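Local coordinates for alkyltransferase-like protein 1 (Schizosaccharomyces pombe, PDB 3GX4) that recognises O6-alkylguanine lesions in DNA, flips the damaged base out of the bent duplex and thereby presents it to nucleotide excision repair, at residues A[61-66]-A[94-99]. Sequence-based numbering, arbitrary orientation.
With nucleotides of chain B.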
# COMPACT_ATOMS: atom_id res chain seq x y z
N ASN A 61 3.20 -1.50 4.73
CA ASN A 61 3.85 -0.77 5.68
C ASN A 61 5.34 -1.11 5.54
O ASN A 61 5.76 -2.15 5.04
CB ASN A 61 3.32 -1.11 7.06
CG ASN A 61 4.08 -2.23 7.61
OD1 ASN A 61 3.79 -3.35 7.32
ND2 ASN A 61 5.13 -1.95 8.30
N SER A 62 6.20 -0.21 5.99
CA SER A 62 7.52 -0.35 5.46
C SER A 62 8.29 -1.55 6.07
O SER A 62 9.43 -1.72 5.73
CB SER A 62 8.28 0.99 5.58
OG SER A 62 8.60 0.99 6.97
N ARG A 63 7.74 -2.31 7.03
CA ARG A 63 8.28 -3.65 7.43
C ARG A 63 7.67 -4.71 6.57
O ARG A 63 7.78 -5.89 6.85
CB ARG A 63 7.79 -3.99 8.78
CG ARG A 63 8.26 -2.94 9.62
CD ARG A 63 7.17 -2.41 10.56
NE ARG A 63 6.80 -3.62 11.21
CZ ARG A 63 5.81 -3.75 12.06
NH1 ARG A 63 5.06 -2.65 12.35
NH2 ARG A 63 5.61 -4.99 12.60
N GLY A 64 6.96 -4.35 5.53
CA GLY A 64 6.53 -5.44 4.72
C GLY A 64 5.37 -6.28 5.21
O GLY A 64 5.16 -7.42 4.72
N THR A 65 4.62 -5.72 6.14
CA THR A 65 3.34 -6.31 6.57
C THR A 65 2.09 -5.46 6.21
O THR A 65 2.20 -4.45 5.33
CB THR A 65 3.37 -6.56 8.01
OG1 THR A 65 2.95 -5.39 8.64
CG2 THR A 65 4.84 -6.89 8.45
N ILE A 66 0.91 -5.84 6.73
CA ILE A 66 -0.30 -5.15 6.25
C ILE A 66 -0.77 -4.42 7.45
O ILE A 66 -0.72 -4.98 8.59
CB ILE A 66 -1.38 -6.11 5.82
CG1 ILE A 66 -1.12 -6.63 4.43
CG2 ILE A 66 -2.77 -5.54 5.79
CD1 ILE A 66 -2.07 -7.78 4.16
N LEU A 94 0.46 -14.01 16.80
CA LEU A 94 -0.02 -12.58 16.71
C LEU A 94 -0.30 -12.09 15.25
O LEU A 94 0.63 -11.52 14.66
CB LEU A 94 1.09 -11.62 17.25
CG LEU A 94 1.64 -11.49 18.74
CD1 LEU A 94 3.10 -10.88 18.73
CD2 LEU A 94 0.69 -10.74 19.84
N GLY A 95 -1.47 -12.36 14.66
CA GLY A 95 -1.97 -11.74 13.41
C GLY A 95 -1.01 -11.28 12.27
O GLY A 95 -0.85 -12.00 11.24
N GLU A 96 -0.35 -10.14 12.42
CA GLU A 96 0.40 -9.56 11.31
C GLU A 96 0.43 -10.44 10.00
O GLU A 96 1.27 -11.35 9.82
CB GLU A 96 1.83 -9.19 11.72
CG GLU A 96 2.04 -8.12 12.77
CD GLU A 96 2.44 -6.87 12.18
OE1 GLU A 96 1.54 -5.96 12.19
OE2 GLU A 96 3.62 -6.78 11.62
N TYR A 97 -0.48 -10.16 9.06
CA TYR A 97 -0.37 -10.72 7.76
C TYR A 97 0.92 -10.20 7.27
O TYR A 97 1.20 -9.04 7.64
CB TYR A 97 -1.39 -10.08 6.91
CG TYR A 97 -2.59 -10.88 7.01
CD1 TYR A 97 -2.49 -12.22 7.47
CD2 TYR A 97 -3.82 -10.35 6.71
CE1 TYR A 97 -3.61 -13.00 7.65
CE2 TYR A 97 -4.97 -11.15 6.86
CZ TYR A 97 -4.87 -12.48 7.35
OH TYR A 97 -6.03 -13.29 7.45
N LYS A 98 1.68 -10.96 6.45
CA LYS A 98 3.05 -10.49 6.13
C LYS A 98 3.79 -11.12 4.94
O LYS A 98 3.44 -12.21 4.47
CB LYS A 98 3.85 -10.77 7.32
CG LYS A 98 5.10 -10.93 6.97
CD LYS A 98 5.82 -10.92 8.32
CE LYS A 98 7.16 -10.08 8.34
NZ LYS A 98 7.50 -10.26 9.75
N LEU A 99 4.81 -10.44 4.42
CA LEU A 99 5.43 -10.92 3.16
C LEU A 99 6.94 -10.68 3.01
O LEU A 99 7.57 -10.08 3.87
CB LEU A 99 4.68 -10.56 1.88
CG LEU A 99 4.73 -9.03 1.81
CD1 LEU A 99 6.20 -8.46 1.89
CD2 LEU A 99 4.06 -8.49 0.62
P DT B 9 5.82 3.29 6.43
OP1 DT B 9 5.80 3.27 5.02
OP2 DT B 9 5.64 2.16 7.24
O5' DT B 9 7.16 3.87 6.84
C5' DT B 9 7.14 4.91 7.70
C4' DT B 9 8.46 5.23 8.32
O4' DT B 9 8.09 5.70 9.61
C3' DT B 9 9.38 4.08 8.59
O3' DT B 9 10.72 4.47 8.61
C2' DT B 9 8.91 3.71 9.96
C1' DT B 9 8.80 5.05 10.57
N1 DT B 9 7.99 5.02 11.72
C2 DT B 9 8.28 5.82 12.73
O2 DT B 9 9.19 6.55 12.67
N3 DT B 9 7.49 5.75 13.80
C4 DT B 9 6.42 4.93 13.94
O4 DT B 9 5.75 4.91 14.94
C5 DT B 9 6.16 4.10 12.83
C7 DT B 9 5.03 3.16 12.85
C6 DT B 9 6.95 4.17 11.78
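Thr65 and Lys98 form a single beta bridge, flanked by two backbone hydrogen bonds: Leu99 N donates to Gly64 O (3.1 Å), and Ile66 N gives a weak bond to Tyr97 O (3.3 Å). The bent side chain of Arg63 crosses that of Glu96 at about a right angle, and a salt bridge joins Arg63 NH2 to Glu96 OE2 at 2.9 Å, guanidinium and carboxylate planes 17° apart. Thr65 OG1 lies 3.4 Å from Glu96 OE2, at best a weak bond, while Thr65 CG2 packs on Lys98 CE at 3.9 Å. With Glu96 replaced by an alanine, the Arg63 guanidinium would probably lose this anionic mate and be freer to turn. Ile66 CG1 stands beside the backbone N (chi1 -81°), bringing Ile66 CD1 within 3.6 Å of Tyr97 CB. Within the type I turn Asn61-Gly64, Ser62 N hydrogen-bonds OP2 of DT9 of chain B at 2.7 Å (N-H...O angle 158°), so one loop holds a DNA phosphate and meets 94-99. The Ile66 side chain lies about 4 Å from that of Arg69, critical for recognising O6-alkylguanines. The contact joins the loop after strand 59-60 to that before helix 101-104, Ile66 and Tyr97 both packing on Lys79 of helix 76-82.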